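Local coordinates for beta-galactosidase (Marinomonas sp. ef1, PDB 6Y2K), which releases terminal beta-galactose from beta-galactosides by hydrolysis, as a cold-active, hexameric family GH42 enzyme, at residues T628-P633 against S642-A647; G35-S40 against T74-K79. One frame throughout, in Å; residues are numbered along the deposited sequence.

Contact 1 (T628-P633 against S642-A647); sequences TVVFEP and SMCLGA
A short two-stranded antiparallel ladder near the C-terminus of the chain joins residues 628-633 to 642-647, beside the four-stranded antiparallel sheet of this small beta domain. Val629 and Leu645 form its hydrogen-bonded pair. Val629 N donates to Leu645 O at 3.0 Å, whereas the return bond from Leu645 N to Val629 O is shorter, 2.8 Å, but more bent, with 132° at the hydrogen. Farther along, Phe631 N reaches Met643 O at 3.0 Å, almost along the C=O axis. The non-hydrogen-bonded pair, Val630 and Cys644, sends its side chains to one face, where Val630 CG2 lies 4.1 Å from Cys644 SG. The Val629 and Leu645 side chains share the other face; next to it Phe631 CB touches Leu645 CD1, while Leu645 packs on Ala621 and Val629 on Asn623 of strand 618-623. Met643, with CG and SD both in anti arrangements (chi1 -169°, chi2 170°), runs alongside Glu632 and sets SD 3.5 Å from Glu632 CD; the bend at chi3 turns only the terminal CE. Two waters extend the pairing: one links Thr628 OG1 to Ala647 N, the other donates to both Phe631 O and Ser642 O. Val630 also bonds through its backbone to a second subunit. Main-chain polarity thus carries the pairing, while the apolar side chains seat one face against the neighbouring sheet and the sulfur of Met643 packs against a carboxylate-bearing chain.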
loop_
_atom_site.group_PDB
_atom_site.type_symbol
_atom_site.label_atom_id
_atom_site.label_comp_id
_atom_site.label_asym_id
_atom_site.label_seq_id
_atom_site.Cartn_x
_atom_site.Cartn_y
_atom_site.Cartn_z
ATOM N N THR A 628 -13.252 26.681 2.806
ATOM C CA THR A 628 -13.120 28.110 3.004
ATOM C C THR A 628 -11.660 28.442 3.288
ATOM O O THR A 628 -10.994 27.734 4.032
ATOM C CB THR A 628 -14.021 28.590 4.160
ATOM O OG1 THR A 628 -15.382 28.246 3.866
ATOM C CG2 THR A 628 -13.918 30.111 4.347
ATOM N N VAL A 629 -11.153 29.489 2.654
ATOM C CA VAL A 629 -9.785 29.945 2.891
ATOM C C VAL A 629 -9.778 31.459 2.912
ATOM O O VAL A 629 -10.586 32.101 2.250
ATOM C CB VAL A 629 -8.776 29.435 1.835
ATOM C CG1 VAL A 629 -8.732 27.917 1.816
ATOM C CG2 VAL A 629 -9.108 29.950 0.451
ATOM N N VAL A 630 -8.844 32.019 3.666
ATOM C CA VAL A 630 -8.749 33.450 3.837
ATOM C C VAL A 630 -7.798 34.019 2.792
ATOM O O VAL A 630 -6.669 33.534 2.617
ATOM C CB VAL A 630 -8.325 33.793 5.282
ATOM C CG1 VAL A 630 -8.049 35.279 5.446
ATOM C CG2 VAL A 630 -9.421 33.339 6.242
ATOM N N PHE A 631 -8.286 35.020 2.060
ATOM C CA PHE A 631 -7.443 35.840 1.191
ATOM C C PHE A 631 -7.726 37.308 1.497
ATOM O O PHE A 631 -8.860 37.764 1.388
ATOM C CB PHE A 631 -7.692 35.555 -0.300
ATOM C CG PHE A 631 -6.954 36.492 -1.210
ATOM C CD1 PHE A 631 -5.601 36.325 -1.439
ATOM C CD2 PHE A 631 -7.602 37.592 -1.782
ATOM C CE1 PHE A 631 -4.900 37.210 -2.245
ATOM C CE2 PHE A 631 -6.911 38.477 -2.588
ATOM C CZ PHE A 631 -5.559 38.288 -2.821
ATOM N N GLU A 632 -6.679 38.032 1.870
ATOM C CA GLU A 632 -6.778 39.445 2.202
ATOM C C GLU A 632 -5.618 40.169 1.531
ATOM O O GLU A 632 -4.480 40.079 2.000
ATOM C CB GLU A 632 -6.723 39.643 3.716
ATOM C CG GLU A 632 -6.880 41.092 4.158
ATOM C CD GLU A 632 -6.744 41.283 5.663
ATOM O OE1 GLU A 632 -6.240 40.364 6.356
ATOM O OE2 GLU A 632 -7.146 42.363 6.152
ATOM N N PRO A 633 -5.894 40.887 0.427
ATOM C CA PRO A 633 -4.829 41.676 -0.181
ATOM C C PRO A 633 -4.545 42.906 0.679
ATOM O O PRO A 633 -5.424 43.361 1.413
ATOM C CB PRO A 633 -5.402 42.051 -1.550
ATOM C CG PRO A 633 -6.884 42.015 -1.377
ATOM C CD PRO A 633 -7.205 41.149 -0.194
ATOM N N SER A 642 -16.329 38.075 0.282
ATOM C CA SER A 642 -15.718 38.145 1.611
ATOM C C SER A 642 -14.246 37.757 1.660
ATOM O O SER A 642 -13.711 37.103 0.760
ATOM C CB SER A 642 -16.510 37.297 2.617
ATOM O OG SER A 642 -16.938 36.080 2.036
ATOM N N MET A 643 -13.610 38.184 2.749
ATOM C CA MET A 643 -12.238 37.832 3.070
ATOM C C MET A 643 -12.112 36.317 3.280
ATOM O O MET A 643 -11.089 35.728 2.940
ATOM C CB MET A 643 -11.805 38.588 4.330
ATOM C CG MET A 643 -10.321 38.532 4.640
ATOM S SD MET A 643 -9.867 39.671 5.971
ATOM C CE MET A 643 -10.930 39.083 7.286
ATOM N N CYS A 644 -13.153 35.709 3.847
ATOM C CA CYS A 644 -13.275 34.254 3.921
ATOM C C CYS A 644 -13.915 33.731 2.634
ATOM O O CYS A 644 -15.145 33.666 2.509
ATOM C CB CYS A 644 -14.086 33.837 5.153
ATOM S SG CYS A 644 -13.324 34.360 6.715
ATOM N N LEU A 645 -13.060 33.387 1.672
ATOM C CA LEU A 645 -13.503 32.864 0.377
ATOM C C LEU A 645 -14.076 31.476 0.513
ATOM O O LEU A 645 -13.337 30.539 0.802
ATOM C CB LEU A 645 -12.342 32.767 -0.614
ATOM C CG LEU A 645 -11.881 33.983 -1.397
ATOM C CD1 LEU A 645 -10.692 33.558 -2.249
ATOM C CD2 LEU A 645 -13.012 34.523 -2.266
ATOM N N GLY A 646 -15.374 31.330 0.266
ATOM C CA GLY A 646 -16.004 30.005 0.249
ATOM C C GLY A 646 -15.514 29.097 -0.871
ATOM O O GLY A 646 -14.805 29.533 -1.783
ATOM N N ALA A 647 -15.876 27.822 -0.786
ATOM C CA ALA A 647 -15.647 26.874 -1.876
ATOM C C ALA A 647 -16.345 27.366 -3.147
ATOM O O ALA A 647 -17.502 27.784 -3.082
ATOM C CB ALA A 647 -16.176 25.497 -1.496
HETATM O O HOH W 1 -16.920 26.940 1.820
HETATM O O HOH W 2 -11.253 37.686 -0.366
#

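Contact 2 (G35-S40 against T74-K79); sequences GEFSWS and TATPPK
Gly35 opens a type I turn beyond strand 29-34 of the TIM barrel, and its segment packs on the loop after the next strand, 67-71. Both are beta-alpha loops at the C-terminal end of the barrel, where TIM-barrel glycosidases have their active site. Gly35 O takes two bonds from Ser38, one from N and a shorter one from OG at 2.7 Å, which fasten the turn. Glu36 directs its carboxylate away to Arg33 and Tyr8, while its O accepts from a water that accepts from Ala75 N. Phe37 has CG anti to its carbonyl carbon (chi1 -60°); Thr76 OG1 sits at the ring edge, 3.4 Å from Phe37 CD1, and Glu36 CG covers one face. Trp39, at the start of helix 39-42, has CG anti to its backbone N (chi1 -158°), bringing the indole against two prolines. Pro78 sets CD and CG over one indole face, the side chains crossing at about a right angle; CD makes the CH-pi contact, 3.6 Å from the centroid of the Trp39 five-membered ring. CE3 meets Pro77 CB, and CZ3 meets Thr74 CG2. An alanine in place of Trp39 would remove the indole and would probably loosen the seating of loop 74-79; the NE1 bond to Glu43 goes too. Ser40 OG bonds to Asp186 of a third subunit. One water accepts from Trp39 N at 3.0 Å and Thr76 OG1 at 2.7 Å, and donates to Thr76 O.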
loop_
_atom_site.group_PDB
_atom_site.type_symbol
_atom_site.label_atom_id
_atom_site.label_comp_id
_atom_site.label_asym_id
_atom_site.label_seq_id
_atom_site.Cartn_x
_atom_site.Cartn_y
_atom_site.Cartn_z
ATOM N N GLY A 35 -27.875 31.172 -35.593
ATOM C CA GLY A 35 -27.755 30.907 -37.037
ATOM C C GLY A 35 -26.709 29.931 -37.565
ATOM O O GLY A 35 -26.828 29.480 -38.712
ATOM N N GLU A 36 -25.708 29.580 -36.758
ATOM C CA GLU A 36 -24.545 28.813 -37.264
ATOM C C GLU A 36 -24.821 27.355 -37.683
ATOM O O GLU A 36 -24.002 26.765 -38.390
ATOM C CB GLU A 36 -23.341 28.898 -36.296
ATOM C CG GLU A 36 -23.310 27.934 -35.099
ATOM C CD GLU A 36 -24.316 28.235 -33.991
ATOM O OE1 GLU A 36 -25.154 29.168 -34.113
ATOM O OE2 GLU A 36 -24.267 27.511 -32.970
ATOM N N PHE A 37 -25.937 26.767 -37.251
ATOM C CA PHE A 37 -26.313 25.415 -37.690
ATOM C C PHE A 37 -27.599 25.366 -38.528
ATOM O O PHE A 37 -28.214 24.299 -38.650
ATOM C CB PHE A 37 -26.454 24.477 -36.478
ATOM C CG PHE A 37 -25.195 24.327 -35.655
ATOM C CD1 PHE A 37 -24.000 23.934 -36.242
ATOM C CD2 PHE A 37 -25.225 24.514 -34.279
ATOM C CE1 PHE A 37 -22.844 23.777 -35.483
ATOM C CE2 PHE A 37 -24.083 24.336 -33.514
ATOM C CZ PHE A 37 -22.891 23.970 -34.114
ATOM N N SER A 38 -27.976 26.489 -39.147
ATOM C CA SER A 38 -29.321 26.642 -39.743
ATOM C C SER A 38 -29.424 26.425 -41.269
ATOM O O SER A 38 -30.489 26.652 -41.837
ATOM C CB SER A 38 -29.916 28.018 -39.355
ATOM O OG SER A 38 -29.191 29.100 -39.928
ATOM N N TRP A 39 -28.360 25.962 -41.929
ATOM C CA TRP A 39 -28.388 25.826 -43.397
ATOM C C TRP A 39 -29.552 24.964 -43.895
ATOM O O TRP A 39 -30.217 25.349 -44.850
ATOM C CB TRP A 39 -27.045 25.322 -43.966
ATOM C CG TRP A 39 -26.787 25.637 -45.437
ATOM C CD1 TRP A 39 -27.704 25.705 -46.457
ATOM C CD2 TRP A 39 -25.507 25.868 -46.051
ATOM N NE1 TRP A 39 -27.081 25.975 -47.648
ATOM C CE2 TRP A 39 -25.735 26.080 -47.433
ATOM C CE3 TRP A 39 -24.191 25.899 -45.575
ATOM C CZ2 TRP A 39 -24.698 26.345 -48.334
ATOM C CZ3 TRP A 39 -23.161 26.160 -46.474
ATOM C CH2 TRP A 39 -23.423 26.385 -47.838
ATOM N N SER A 40 -29.837 23.826 -43.256
ATOM C CA SER A 40 -30.981 22.998 -43.693
ATOM C C SER A 40 -32.346 23.686 -43.499
ATOM O O SER A 40 -33.301 23.337 -44.188
ATOM C CB SER A 40 -30.989 21.607 -43.040
ATOM O OG SER A 40 -31.527 21.618 -41.726
ATOM N N THR A 74 -21.719 27.485 -42.153
ATOM C CA THR A 74 -20.853 26.648 -42.986
ATOM C C THR A 74 -20.231 25.427 -42.277
ATOM O O THR A 74 -19.603 24.594 -42.937
ATOM C CB THR A 74 -19.738 27.490 -43.639
ATOM O OG1 THR A 74 -19.002 28.192 -42.634
ATOM C CG2 THR A 74 -20.320 28.497 -44.612
ATOM N N ALA A 75 -20.413 25.310 -40.963
ATOM C CA ALA A 75 -19.936 24.142 -40.210
ATOM C C ALA A 75 -20.724 22.887 -40.529
ATOM O O ALA A 75 -20.190 21.778 -40.415
ATOM C CB ALA A 75 -20.000 24.411 -38.711
ATOM N N THR A 76 -21.991 23.064 -40.900
ATOM C CA THR A 76 -22.925 21.967 -41.112
ATOM C C THR A 76 -23.708 22.148 -42.421
ATOM O O THR A 76 -24.900 22.450 -42.394
ATOM C CB THR A 76 -23.895 21.833 -39.912
ATOM O OG1 THR A 76 -24.356 23.121 -39.496
ATOM C CG2 THR A 76 -23.198 21.180 -38.740
ATOM N N PRO A 77 -23.037 21.954 -43.580
ATOM C CA PRO A 77 -23.767 22.034 -44.851
ATOM C C PRO A 77 -24.741 20.854 -45.030
ATOM O O PRO A 77 -24.515 19.783 -44.442
ATOM C CB PRO A 77 -22.657 21.999 -45.904
ATOM C CG PRO A 77 -21.538 21.259 -45.241
ATOM C CD PRO A 77 -21.606 21.656 -43.791
ATOM N N PRO A 78 -25.825 21.047 -45.816
ATOM C CA PRO A 78 -26.845 19.998 -45.918
ATOM C C PRO A 78 -26.423 18.806 -46.772
ATOM O O PRO A 78 -25.491 18.917 -47.569
ATOM C CB PRO A 78 -28.047 20.711 -46.568
ATOM C CG PRO A 78 -27.662 22.137 -46.753
ATOM C CD PRO A 78 -26.170 22.230 -46.623
ATOM N N LYS A 79 -27.148 17.697 -46.633
ATOM C CA LYS A 79 -26.810 16.458 -47.336
ATOM C C LYS A 79 -26.904 16.592 -48.861
ATOM O O LYS A 79 -26.074 16.030 -49.585
ATOM C CB LYS A 79 -27.696 15.305 -46.867
ATOM C CG LYS A 79 -27.337 13.928 -47.437
ATOM C CD LYS A 79 -25.848 13.599 -47.359
ATOM C CE LYS A 79 -25.605 12.095 -47.224
ATOM N NZ LYS A 79 -26.188 11.327 -48.361
HETATM O O HOH W 3 -21.377 27.154 -38.933
HETATM O O HOH W 4 -25.688 24.719 -41.175
#

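How the contacts relate
Contact 2 comes first along the chain, in the N-terminal TIM barrel, where it joins the loops after neighbouring strands 29-34 and 67-71; contact 1 closes much later, in the small C-terminal beta domain. Their centres lie about 47 Å apart and their nearest atoms about 31 Å, so they do not touch, and they share no sheet or helix. They also differ in burial: contact 1 is partly buried, whereas every touching residue of contact 2 is buried. Yet each meets another copy of the protein, contact 1 a second subunit and contact 2 a third, so both border interfaces of the hexamer.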